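Local coordinates for glycosyl hydrolases family 2, sugar binding domain protein (Bacteroides uniformis str. 3978 T3 ii, PDB 6D1P) that is a gut bacterial beta-glucuronidase that probably hydrolyses the O-glycosidic bonds of glucuronides, at residues A[207-212]-A[301-306]; A[217-222]-A[269-274]; A[223-228]-A[263-268]; A[246-251]-A[282-287]. All coordinates share one frame; numbering follows the deposited sequence.

Contact 1 of 4, residues A[207-212]-A[301-306]. With GOL (glycerol), chain E.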
loop_
_atom_site.group_PDB
_atom_site.type_symbol
_atom_site.label_atom_id
_atom_site.label_comp_id
_atom_site.label_asym_id
_atom_site.label_seq_id
_atom_site.Cartn_x
_atom_site.Cartn_y
_atom_site.Cartn_z
ATOM N N ILE A 207 27.451 23.194 22.816
ATOM C CA ILE A 207 28.876 23.529 22.814
ATOM C C ILE A 207 29.257 24.091 21.454
ATOM O O ILE A 207 29.463 23.345 20.488
ATOM C CB ILE A 207 29.752 22.308 23.166
ATOM C CG1 ILE A 207 29.522 21.897 24.622
ATOM C CG2 ILE A 207 31.248 22.580 22.886
ATOM C CD1 ILE A 207 30.569 20.974 25.169
ATOM N N ARG A 208 29.362 25.408 21.371
ATOM C CA ARG A 208 29.630 26.095 20.116
ATOM C C ARG A 208 31.107 26.477 20.062
ATOM O O ARG A 208 31.650 27.028 21.027
ATOM C CB ARG A 208 28.724 27.324 19.996
ATOM C CG ARG A 208 29.077 28.325 18.912
ATOM C CD ARG A 208 28.527 29.699 19.303
ATOM N NE ARG A 208 28.422 30.617 18.175
ATOM C CZ ARG A 208 27.409 31.461 18.011
ATOM N NH1 ARG A 208 26.424 31.480 18.903
ATOM N NH2 ARG A 208 27.365 32.272 16.955
ATOM N N ILE A 209 31.758 26.170 18.944
ATOM C CA ILE A 209 33.196 26.334 18.802
ATOM C C ILE A 209 33.451 27.107 17.518
ATOM O O ILE A 209 33.195 26.594 16.419
ATOM C CB ILE A 209 33.931 24.989 18.781
ATOM C CG1 ILE A 209 33.624 24.197 20.048
ATOM C CG2 ILE A 209 35.428 25.208 18.667
ATOM C CD1 ILE A 209 34.384 22.903 20.146
ATOM N N GLU A 210 33.956 28.335 17.649
ATOM C CA GLU A 210 34.268 29.181 16.504
ATOM C C GLU A 210 35.780 29.379 16.444
ATOM O O GLU A 210 36.350 30.184 17.186
ATOM C CB GLU A 210 33.540 30.508 16.596
ATOM C CG GLU A 210 32.027 30.388 16.698
ATOM C CD GLU A 210 31.343 31.726 16.461
ATOM O OE1 GLU A 210 31.994 32.635 15.897
ATOM O OE2 GLU A 210 30.167 31.872 16.837
ATOM N N ALA A 211 36.425 28.625 15.570
ATOM C CA ALA A 211 37.828 28.817 15.275
ATOM C C ALA A 211 37.941 29.838 14.154
ATOM O O ALA A 211 37.283 29.703 13.117
ATOM C CB ALA A 211 38.487 27.497 14.875
ATOM N N THR A 212 38.775 30.855 14.367
ATOM C CA THR A 212 38.980 31.938 13.418
ATOM C C THR A 212 40.473 32.073 13.129
ATOM O O THR A 212 41.308 31.924 14.030
ATOM C CB THR A 212 38.398 33.256 13.967
ATOM O OG1 THR A 212 39.038 33.577 15.206
ATOM C CG2 THR A 212 36.921 33.096 14.258
ATOM N N GLN A 301 34.601 17.111 20.583
ATOM C CA GLN A 301 34.170 17.879 19.423
ATOM C C GLN A 301 35.359 18.151 18.519
ATOM O O GLN A 301 36.418 18.569 18.997
ATOM C CB GLN A 301 33.547 19.204 19.860
ATOM C CG GLN A 301 32.400 19.057 20.810
ATOM C CD GLN A 301 31.119 18.773 20.080
ATOM O OE1 GLN A 301 30.886 19.310 18.989
ATOM N NE2 GLN A 301 30.279 17.916 20.664
ATOM N N HIS A 302 35.184 17.941 17.218
ATOM C CA HIS A 302 36.188 18.372 16.262
ATOM C C HIS A 302 35.863 19.762 15.730
ATOM O O HIS A 302 34.720 20.221 15.767
ATOM C CB HIS A 302 36.300 17.394 15.100
ATOM C CG HIS A 302 36.669 16.008 15.519
ATOM N ND1 HIS A 302 35.770 15.145 16.115
ATOM C CD2 HIS A 302 37.843 15.338 15.438
ATOM C CE1 HIS A 302 36.375 14.000 16.375
ATOM N NE2 HIS A 302 37.633 14.090 15.975
ATOM N N PHE A 303 36.898 20.436 15.243
ATOM C CA PHE A 303 36.740 21.711 14.560
ATOM C C PHE A 303 37.996 21.951 13.730
ATOM O O PHE A 303 38.907 21.119 13.699
ATOM C CB PHE A 303 36.478 22.847 15.553
ATOM C CG PHE A 303 37.559 23.014 16.579
ATOM C CD1 PHE A 303 37.541 22.267 17.745
ATOM C CD2 PHE A 303 38.589 23.917 16.374
ATOM C CE1 PHE A 303 38.525 22.415 18.696
ATOM C CE2 PHE A 303 39.582 24.084 17.323
ATOM C CZ PHE A 303 39.553 23.329 18.488
ATOM N N GLY A 304 38.039 23.091 13.058
ATOM C CA GLY A 304 39.104 23.363 12.109
ATOM C C GLY A 304 39.363 24.844 11.952
ATOM O O GLY A 304 38.454 25.676 12.066
ATOM N N PHE A 305 40.621 25.174 11.688
ATOM C CA PHE A 305 41.033 26.535 11.382
ATOM C C PHE A 305 41.067 26.691 9.870
ATOM O O PHE A 305 41.828 26.007 9.186
ATOM C CB PHE A 305 42.401 26.846 12.011
ATOM C CG PHE A 305 42.369 26.931 13.526
ATOM C CD1 PHE A 305 42.642 25.817 14.304
ATOM C CD2 PHE A 305 42.049 28.118 14.163
ATOM C CE1 PHE A 305 42.598 25.891 15.682
ATOM C CE2 PHE A 305 42.014 28.197 15.545
ATOM C CZ PHE A 305 42.289 27.080 16.301
ATOM N N ARG A 306 40.241 27.582 9.344
ATOM C CA ARG A 306 40.278 27.845 7.916
ATOM C C ARG A 306 39.732 29.239 7.670
ATOM O O ARG A 306 38.978 29.783 8.475
ATOM C CB ARG A 306 39.487 26.802 7.127
ATOM C CG ARG A 306 38.134 26.477 7.747
ATOM C CD ARG A 306 37.056 26.531 6.716
ATOM N NE ARG A 306 35.719 26.416 7.292
ATOM C CZ ARG A 306 35.104 27.379 7.975
ATOM N NH1 ARG A 306 35.717 28.532 8.213
ATOM N NH2 ARG A 306 33.875 27.193 8.429
HETATM C C1 GOL E . 35.157 25.454 12.124
HETATM O O1 GOL E . 35.446 24.261 12.763
HETATM C C2 GOL E . 34.318 26.299 13.117
HETATM O O2 GOL E . 34.896 26.338 14.388
HETATM C C3 GOL E . 34.268 27.695 12.471
HETATM O O3 GOL E . 33.131 28.332 12.986
#

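Contact 2 of 4, residues A[217-222]-A[269-274]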
loop_
_atom_site.group_PDB
_atom_site.type_symbol
_atom_site.label_atom_id
_atom_site.label_comp_id
_atom_site.label_asym_id
_atom_site.label_seq_id
_atom_site.Cartn_x
_atom_site.Cartn_y
_atom_site.Cartn_z
ATOM N N GLY A 217 47.163 32.383 7.964
ATOM C CA GLY A 217 47.349 31.386 8.995
ATOM C C GLY A 217 48.344 31.751 10.065
ATOM O O GLY A 217 48.913 30.851 10.691
ATOM N N LYS A 218 48.556 33.051 10.308
ATOM C CA LYS A 218 49.527 33.480 11.308
ATOM C C LYS A 218 49.012 33.234 12.725
ATOM O O LYS A 218 49.708 32.635 13.552
ATOM C CB LYS A 218 49.879 34.955 11.087
ATOM C CG LYS A 218 50.676 35.198 9.802
ATOM C CD LYS A 218 50.416 36.576 9.175
ATOM C CE LYS A 218 48.939 36.761 8.801
ATOM N NZ LYS A 218 48.661 37.536 7.546
ATOM N N GLN A 219 47.802 33.684 13.032
ATOM C CA GLN A 219 47.241 33.411 14.346
ATOM C C GLN A 219 45.909 32.682 14.232
ATOM O O GLN A 219 45.283 32.606 13.173
ATOM C CB GLN A 219 47.053 34.690 15.161
ATOM C CG GLN A 219 48.290 35.119 15.896
ATOM C CD GLN A 219 48.486 36.600 15.767
ATOM O OE1 GLN A 219 47.555 37.305 15.379
ATOM N NE2 GLN A 219 49.689 37.088 16.063
ATOM N N GLY A 220 45.487 32.157 15.362
ATOM C CA GLY A 220 44.200 31.515 15.456
ATOM C C GLY A 220 43.543 31.892 16.760
ATOM O O GLY A 220 44.205 32.134 17.773
ATOM N N SER A 221 42.226 31.943 16.720
ATOM C CA SER A 221 41.434 32.210 17.902
ATOM C C SER A 221 40.353 31.143 18.019
ATOM O O SER A 221 39.801 30.701 17.009
ATOM C CB SER A 221 40.825 33.603 17.825
ATOM O OG SER A 221 40.627 34.106 19.127
ATOM N N ILE A 222 40.070 30.717 19.248
ATOM C CA ILE A 222 39.043 29.723 19.531
ATOM C C ILE A 222 38.106 30.338 20.552
ATOM O O ILE A 222 38.427 30.387 21.740
ATOM C CB ILE A 222 39.617 28.405 20.059
ATOM C CG1 ILE A 222 40.749 27.899 19.166
ATOM C CG2 ILE A 222 38.510 27.351 20.172
ATOM C CD1 ILE A 222 41.495 26.710 19.747
ATOM N N SER A 269 43.977 31.426 22.591
ATOM C CA SER A 269 44.903 31.963 21.603
ATOM C C SER A 269 45.733 30.834 21.006
ATOM O O SER A 269 45.938 29.800 21.646
ATOM C CB SER A 269 45.819 33.008 22.260
ATOM O OG SER A 269 46.097 32.687 23.630
ATOM N N LEU A 270 46.219 31.035 19.775
ATOM C CA LEU A 270 47.004 29.994 19.113
ATOM C C LEU A 270 47.754 30.561 17.919
ATOM O O LEU A 270 47.161 31.244 17.079
ATOM C CB LEU A 270 46.106 28.833 18.657
ATOM C CG LEU A 270 46.730 27.661 17.892
ATOM C CD1 LEU A 270 47.639 26.800 18.769
ATOM C CD2 LEU A 270 45.632 26.806 17.291
ATOM N N LYS A 271 49.045 30.238 17.830
ATOM C CA LYS A 271 49.944 30.723 16.792
ATOM C C LYS A 271 50.072 29.692 15.675
ATOM O O LYS A 271 49.990 28.486 15.914
ATOM C CB LYS A 271 51.327 31.033 17.385
ATOM C CG LYS A 271 51.576 32.508 17.810
ATOM C CD LYS A 271 50.365 33.221 18.469
ATOM C CE LYS A 271 49.949 32.630 19.836
ATOM N NZ LYS A 271 48.732 33.307 20.399
ATOM N N ARG A 272 50.297 30.188 14.444
ATOM C CA ARG A 272 50.240 29.487 13.154
ATOM C C ARG A 272 49.542 28.128 13.217
ATOM O O ARG A 272 50.183 27.093 12.972
ATOM C CB ARG A 272 51.646 29.315 12.555
ATOM C CG ARG A 272 51.996 30.365 11.477
ATOM C CD ARG A 272 53.103 29.922 10.488
ATOM N NE ARG A 272 52.567 29.275 9.282
ATOM C CZ ARG A 272 53.310 28.755 8.300
ATOM N NH1 ARG A 272 54.641 28.795 8.363
ATOM N NH2 ARG A 272 52.717 28.195 7.250
ATOM N N PRO A 273 48.232 28.099 13.505
ATOM C CA PRO A 273 47.513 26.816 13.603
ATOM C C PRO A 273 47.596 25.975 12.335
ATOM O O PRO A 273 47.726 26.487 11.222
ATOM C CB PRO A 273 46.059 27.239 13.882
ATOM C CG PRO A 273 45.989 28.707 13.498
ATOM C CD PRO A 273 47.355 29.244 13.809
ATOM N N GLN A 274 47.532 24.660 12.518
ATOM C CA GLN A 274 47.347 23.772 11.379
ATOM C C GLN A 274 46.032 24.104 10.688
ATOM O O GLN A 274 44.987 24.180 11.332
ATOM C CB GLN A 274 47.341 22.314 11.832
ATOM C CG GLN A 274 48.693 21.756 12.199
ATOM C CD GLN A 274 48.804 20.277 11.870
ATOM O OE1 GLN A 274 48.873 19.431 12.769
ATOM N NE2 GLN A 274 48.818 19.956 10.570
HETATM O O HOH W 1 49.756 28.161 9.263
#

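Contact 3 of 4, residues A[223-228]-A[263-268]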
loop_
_atom_site.group_PDB
_atom_site.type_symbol
_atom_site.label_atom_id
_atom_site.label_comp_id
_atom_site.label_asym_id
_atom_site.label_seq_id
_atom_site.Cartn_x
_atom_site.Cartn_y
_atom_site.Cartn_z
ATOM N N SER A 223 36.940 30.785 20.112
ATOM C CA SER A 223 35.894 31.180 21.039
ATOM C C SER A 223 34.995 29.974 21.290
ATOM O O SER A 223 34.577 29.300 20.346
ATOM C CB SER A 223 35.102 32.364 20.486
ATOM O OG SER A 223 33.922 32.571 21.239
ATOM N N ILE A 224 34.724 29.683 22.561
ATOM C CA ILE A 224 33.960 28.502 22.946
ATOM C C ILE A 224 32.842 28.923 23.887
ATOM O O ILE A 224 33.105 29.468 24.965
ATOM C CB ILE A 224 34.845 27.435 23.605
ATOM C CG1 ILE A 224 35.850 26.911 22.594
ATOM C CG2 ILE A 224 34.009 26.290 24.114
ATOM C CD1 ILE A 224 36.650 25.755 23.110
ATOM N N ASP A 225 31.600 28.648 23.489
ATOM C CA ASP A 225 30.417 28.937 24.291
ATOM C C ASP A 225 29.757 27.631 24.698
ATOM O O ASP A 225 29.504 26.769 23.850
ATOM C CB ASP A 225 29.426 29.807 23.519
ATOM C CG ASP A 225 30.061 31.078 22.994
ATOM O OD1 ASP A 225 30.830 31.709 23.753
ATOM O OD2 ASP A 225 29.804 31.439 21.823
ATOM N N ILE A 226 29.464 27.499 25.988
ATOM C CA ILE A 226 28.979 26.255 26.569
ATOM C C ILE A 226 27.737 26.541 27.394
ATOM O O ILE A 226 27.756 27.419 28.263
ATOM C CB ILE A 226 30.053 25.586 27.445
ATOM C CG1 ILE A 226 31.214 25.111 26.575
ATOM C CG2 ILE A 226 29.450 24.431 28.242
ATOM C CD1 ILE A 226 32.147 24.190 27.284
ATOM N N ALA A 227 26.675 25.777 27.150
ATOM C CA ALA A 227 25.414 25.922 27.859
ATOM C C ALA A 227 25.069 24.630 28.589
ATOM O O ALA A 227 25.273 23.535 28.057
ATOM C CB ALA A 227 24.292 26.288 26.897
ATOM N N PHE A 228 24.524 24.761 29.797
ATOM C CA PHE A 228 24.227 23.626 30.663
ATOM C C PHE A 228 22.728 23.499 30.910
ATOM O O PHE A 228 22.035 24.498 31.131
ATOM C CB PHE A 228 24.946 23.749 32.021
ATOM C CG PHE A 228 26.429 23.522 31.950
ATOM C CD1 PHE A 228 27.302 24.589 31.785
ATOM C CD2 PHE A 228 26.952 22.237 32.049
ATOM C CE1 PHE A 228 28.669 24.382 31.717
ATOM C CE2 PHE A 228 28.320 22.019 31.984
ATOM C CZ PHE A 228 29.180 23.098 31.821
ATOM N N ILE A 263 25.524 29.574 31.360
ATOM C CA ILE A 263 26.197 29.832 30.097
ATOM C C ILE A 263 27.576 30.388 30.413
ATOM O O ILE A 263 27.743 31.197 31.334
ATOM C CB ILE A 263 25.385 30.774 29.181
ATOM C CG1 ILE A 263 26.026 30.863 27.787
ATOM C CG2 ILE A 263 25.213 32.143 29.815
ATOM C CD1 ILE A 263 25.808 29.633 26.899
ATOM N N SER A 264 28.571 29.908 29.673
ATOM C CA SER A 264 29.964 30.269 29.866
ATOM C C SER A 264 30.573 30.607 28.515
ATOM O O SER A 264 30.022 30.273 27.462
ATOM C CB SER A 264 30.745 29.123 30.515
ATOM O OG SER A 264 29.958 28.439 31.474
ATOM N N SER A 265 31.724 31.270 28.550
ATOM C CA SER A 265 32.419 31.623 27.324
ATOM C C SER A 265 33.906 31.679 27.615
ATOM O O SER A 265 34.320 32.104 28.697
ATOM C CB SER A 265 31.926 32.955 26.761
ATOM O OG SER A 265 30.526 32.921 26.557
ATOM N N TYR A 266 34.698 31.225 26.649
ATOM C CA TYR A 266 36.136 31.106 26.807
ATOM C C TYR A 266 36.764 31.372 25.455
ATOM O O TYR A 266 36.219 30.954 24.430
ATOM C CB TYR A 266 36.532 29.718 27.323
ATOM C CG TYR A 266 35.707 29.292 28.518
ATOM C CD1 TYR A 266 34.516 28.590 28.349
ATOM C CD2 TYR A 266 36.098 29.625 29.810
ATOM C CE1 TYR A 266 33.754 28.215 29.428
ATOM C CE2 TYR A 266 35.339 29.253 30.898
ATOM C CZ TYR A 266 34.164 28.549 30.704
ATOM O OH TYR A 266 33.402 28.172 31.789
ATOM N N GLN A 267 37.892 32.082 25.445
ATOM C CA GLN A 267 38.573 32.384 24.195
ATOM C C GLN A 267 40.060 32.099 24.331
ATOM O O GLN A 267 40.739 32.689 25.175
ATOM C CB GLN A 267 38.327 33.824 23.761
ATOM C CG GLN A 267 38.601 34.009 22.287
ATOM C CD GLN A 267 38.520 35.449 21.886
ATOM O OE1 GLN A 267 39.514 36.047 21.472
ATOM N NE2 GLN A 267 37.335 36.030 22.017
ATOM N N ILE A 268 40.552 31.208 23.483
ATOM C CA ILE A 268 41.901 30.675 23.559
ATOM C C ILE A 268 42.690 31.191 22.365
ATOM O O ILE A 268 42.144 31.417 21.278
ATOM C CB ILE A 268 41.862 29.129 23.612
ATOM C CG1 ILE A 268 41.293 28.664 24.960
ATOM C CG2 ILE A 268 43.231 28.528 23.365
ATOM C CD1 ILE A 268 39.953 27.958 24.877
#

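Contact 4 of 4, residues A[246-251]-A[282-287]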
loop_
_atom_site.group_PDB
_atom_site.type_symbol
_atom_site.label_atom_id
_atom_site.label_comp_id
_atom_site.label_asym_id
_atom_site.label_seq_id
_atom_site.Cartn_x
_atom_site.Cartn_y
_atom_site.Cartn_z
ATOM N N PHE A 246 42.961 19.689 21.990
ATOM C CA PHE A 246 44.045 18.850 21.495
ATOM C C PHE A 246 44.337 19.135 20.029
ATOM O O PHE A 246 43.421 19.362 19.238
ATOM C CB PHE A 246 43.709 17.371 21.663
ATOM C CG PHE A 246 43.464 16.969 23.084
ATOM C CD1 PHE A 246 44.516 16.554 23.890
ATOM C CD2 PHE A 246 42.183 17.009 23.619
ATOM C CE1 PHE A 246 44.291 16.182 25.204
ATOM C CE2 PHE A 246 41.952 16.644 24.930
ATOM C CZ PHE A 246 43.007 16.225 25.726
ATOM N N SER A 247 45.622 19.094 19.673
ATOM C CA SER A 247 46.064 19.332 18.306
ATOM C C SER A 247 45.625 18.185 17.403
ATOM O O SER A 247 45.177 17.142 17.881
ATOM C CB SER A 247 47.581 19.477 18.263
ATOM O OG SER A 247 48.203 18.203 18.350
ATOM N N PRO A 248 45.740 18.349 16.073
ATOM C CA PRO A 248 45.469 17.220 15.166
ATOM C C PRO A 248 46.417 16.044 15.358
ATOM O O PRO A 248 46.321 15.039 14.642
ATOM C CB PRO A 248 45.623 17.836 13.766
ATOM C CG PRO A 248 46.094 19.243 13.972
ATOM C CD PRO A 248 45.764 19.639 15.363
ATOM N N GLU A 249 47.329 16.152 16.327
ATOM C CA GLU A 249 48.241 15.076 16.689
ATOM C C GLU A 249 47.943 14.465 18.049
ATOM O O GLU A 249 48.606 13.501 18.440
ATOM C CB GLU A 249 49.679 15.588 16.676
ATOM C CG GLU A 249 49.887 16.687 15.691
ATOM C CD GLU A 249 50.035 16.146 14.307
ATOM O OE1 GLU A 249 49.964 14.904 14.158
ATOM O OE2 GLU A 249 50.236 16.955 13.377
ATOM N N GLY A 250 46.970 14.992 18.777
ATOM C CA GLY A 250 46.664 14.495 20.096
ATOM C C GLY A 250 47.338 15.257 21.203
ATOM O O GLY A 250 47.088 14.960 22.377
ATOM N N LYS A 251 48.177 16.231 20.863
ATOM C CA LYS A 251 48.951 16.974 21.842
ATOM C C LYS A 251 48.120 18.134 22.360
ATOM O O LYS A 251 47.565 18.908 21.574
ATOM C CB LYS A 251 50.260 17.483 21.234
ATOM C CG LYS A 251 51.358 16.419 21.104
ATOM C CD LYS A 251 51.245 15.605 19.814
ATOM C CE LYS A 251 52.046 14.301 19.894
ATOM N NZ LYS A 251 51.353 13.316 20.779
ATOM N N ALA A 282 43.212 18.913 8.391
ATOM C CA ALA A 282 43.646 18.913 9.780
ATOM C C ALA A 282 42.499 19.321 10.694
ATOM O O ALA A 282 41.926 20.408 10.550
ATOM C CB ALA A 282 44.838 19.855 9.963
ATOM N N LEU A 283 42.182 18.458 11.650
ATOM C CA LEU A 283 41.106 18.686 12.596
ATOM C C LEU A 283 41.673 18.778 14.000
ATOM O O LEU A 283 42.472 17.926 14.405
ATOM C CB LEU A 283 40.073 17.563 12.532
ATOM C CG LEU A 283 39.165 17.487 11.310
ATOM C CD1 LEU A 283 38.359 16.171 11.314
ATOM C CD2 LEU A 283 38.245 18.681 11.312
ATOM N N TYR A 284 41.271 19.818 14.726
ATOM C CA TYR A 284 41.522 19.936 16.150
ATOM C C TYR A 284 40.385 19.288 16.920
ATOM O O TYR A 284 39.308 19.019 16.380
ATOM C CB TYR A 284 41.655 21.403 16.562
ATOM C CG TYR A 284 42.963 22.063 16.188
ATOM C CD1 TYR A 284 43.273 22.324 14.861
ATOM C CD2 TYR A 284 43.878 22.442 17.166
ATOM C CE1 TYR A 284 44.450 22.932 14.512
ATOM C CE2 TYR A 284 45.077 23.061 16.827
ATOM C CZ TYR A 284 45.357 23.300 15.497
ATOM O OH TYR A 284 46.541 23.908 15.128
ATOM N N THR A 285 40.625 19.056 18.208
ATOM C CA THR A 285 39.636 18.442 19.076
ATOM C C THR A 285 39.455 19.282 20.327
ATOM O O THR A 285 40.417 19.843 20.850
ATOM C CB THR A 285 40.034 17.008 19.451
ATOM O OG1 THR A 285 39.628 16.122 18.400
ATOM C CG2 THR A 285 39.359 16.565 20.745
ATOM N N CYS A 286 38.209 19.389 20.780
ATOM C CA CYS A 286 37.878 20.012 22.048
ATOM C C CYS A 286 37.131 18.998 22.900
ATOM O O CYS A 286 36.132 18.424 22.454
ATOM C CB CYS A 286 37.037 21.268 21.832
ATOM S SG CYS A 286 36.365 21.987 23.339
ATOM N N VAL A 287 37.622 18.760 24.113
ATOM C CA VAL A 287 37.013 17.802 25.030
ATOM C C VAL A 287 36.513 18.569 26.243
ATOM O O VAL A 287 37.298 19.220 26.947
ATOM C CB VAL A 287 37.995 16.697 25.455
ATOM C CG1 VAL A 287 37.298 15.705 26.359
ATOM C CG2 VAL A 287 38.588 15.989 24.248
#

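Contact 1 of 4, residues A[207-212]-A[301-306]
Strands 207-212 and 301-303 lie in the two facing sheets of an immunoglobulin-like beta sandwich, running nearly the same way with axes 8.5 Å apart at their closest and inclined by 23°, and no hydrogen bond joins them directly. Ile209 and Ala211 fill the gap from one side, Phe303 and Phe305 from the other. Phe303 holds its ring in the crowded position between its backbone N and carbonyl carbon (chi1 58°). Ile209 lays CG2 over one face in a CH-pi contact, 3.9 Å from the ring centroid, while its other branch reaches CD1 to within 3.8 Å of Gln301 CB. Farther along, Ala211 CB sits over a face of Phe305, 3.7 Å from CE2, and Thr212 O meets that ring at its edge. Beside this apolar layer a glycerol, probably from the crystallisation liquor, links the two backbones. Its O2 bonds Ile209 O at 2.7 Å and Ala211 N at 3.0 Å, and its O1 accepts from Gly304 N at 2.9 Å. Asn416 likewise bonds Ile207 O, Ile209 N and Gln301 OE1. The inner faces thus meet mainly through carbon, whereas several polar groups along the flank, backbone and the Gln301 amide, are bonded by Asn416 and the glycerol.

Contact 2 of 4, residues A[217-222]-A[269-274]
At one end of the three-stranded sheet of the beta sandwich, strands 219-222 and 269-271 pair antiparallel beside the loop residues that lead into the first and out of the second. Gly220 and Leu270 form a hydrogen-bonded pair, flanked by the non-hydrogen-bonded pairs Gln219 with Lys271 and Ser221 with Ser269. The two bonds of the Gly220 pair are unequal: Gly220 N reaches Leu270 O at 2.6 Å, nearly along the C=O axis, whereas the return from Leu270 N to Gly220 O, at 3.0 Å, is weak. A third bond carries the pairing past the strand end, Arg272 N donating to Lys218 O over 2.7 Å from above the carbonyl plane. On the exposed face the Gln219 and Lys271 side chains lie alongside one another and point the same way, with Gln219 CG and Lys271 CD 3.8 Å apart. The other face turns inward. There the Pro273 ring folds under the glycine, its CG 3.9 Å from Gly220 CA, and a beta carbon on Gly220 would collide with it. Pro273 also touches Tyr284 and Phe305, the latter packed against Leu270 as well. An alanine at Pro273 would remove CG and CD, and so would probably loosen the packing beneath Gly220 and against Tyr284 and Phe305. Beyond the last pair, one water accepts from Arg272 NE at 3.0 Å and donates to Gly217 O at 3.2 Å and to Pro273 O at 3.3 Å.

Contact 3 of 4, residues A[223-228]-A[263-268]
Ile263 leaves its backbone with CG1 anti to N (chi1 -172°) and then bends at chi2, 75°, which brings CD1 across to the partner strand, 3.7 Å from Ala227 CB and 3.2 Å from Ile226 O. That methyl covers one end of a regular antiparallel pairing between strands 223-228 and 263-268. Ile224 with Tyr266 and Ile226 with Ser264 are the hydrogen-bonded pairs, each closed by two bonds. Ile224 N donates to Tyr266 O at 2.7 Å, almost along the C=O axis, and Tyr266 N returns to Ile224 O in the carbonyl plane. In the second pair the bond from Ile226 N to Ser264 O is the straightest, 166° at the hydrogen, yet longer at 3.2 Å, its donor standing well above the carbonyl plane. Between and beyond these pairs CA-H groups of Ser223, Asp225, Ser265 and Ile263 lean on carbonyls of the opposite strand. On the face of Ser223, Asp225 and Ala227, the Asp225 carboxylate comes to the Ser265 hydroxyl with OD1 3.1 Å from OG, though that proton has another acceptor within range. The opposite face is mainly apolar: Ile224 CD1 approaches Ile268 CD1, and the Phe228 ring turns an edge to Ser264 OG. This apolar face packs on strands 240-246 and 252-259 of the second sheet, where Ser258 bonds the Tyr266 hydroxyl; within its own sheet, strand 219-229 is central, flanked by 203-213 on one side and 263-271 on the other.

Contact 4 of 4, residues A[246-251]-A[282-287]
A beta hairpin turn, type I from Ser247 to Gly250 with a G1 bulge at the glycine, joins strands 240-246 and 252-259 and leans with its first half against strand 284-287. That half is packed closely. Phe246 and Thr285 make an antiparallel hydrogen-bonded pair, Phe246 N to Thr285 O at 2.8 Å and Thr285 N to Phe246 O at 3.0 Å, the second in the carbonyl plane. The Phe246 ring, on the same face as Thr285, meets Val287 with its edge, CE2 lying 3.5 Å from CG2. Pro248 settles squarely on Tyr284: CD stands 3.5 Å from the ring centroid and only 4° off the normal, a nearly central CH-pi contact. The Tyr284 hydroxyl bonds Gln274 N, and Phe305 meets the same ring edge-to-face. An alanine at Tyr284 would take away that platform and hydroxyl, and would probably leave Pro248 poorly supported and the Gln274 N-H short of a partner. The far half of the turn is the loose side: Glu249, Gly250 and Lys251 are exposed and touch nothing of 282-287. The turn is tied together internally: Ser247 OG accepts from Lys251 N at 3.2 Å and, less surely placed, from Glu249 N, as in an ST turn, and Ser247 N donates to Lys251 O. At the seam between the halves, Pro248 CA comes within 3.2 Å of Leu283 O in a bent CA-H...O contact.

In the fold
All four contacts build one beta sandwich. Contacts 2 and 3 share strands 219-229 and 263-271, joined at the junction by Ile222 O and Ile268 N; both are backbone pairings with one outward, largely polar face. Contact 4 belongs to the opposing sheet and mixes a short pairing with turn packing. Contact 1 is the most buried, spanning the two sheets mainly by apolar side chains, with no direct hydrogen bond. It meets contacts 2 and 3 through hydrogen bonds between strands 203-213 and 219-229, and contact 4 through bonds between 284-292 and 295-303. At one end, Phe305 of contact 1 touches Leu270 and Ile222 of contact 2 and Tyr284 of contact 4, so three contacts converge there.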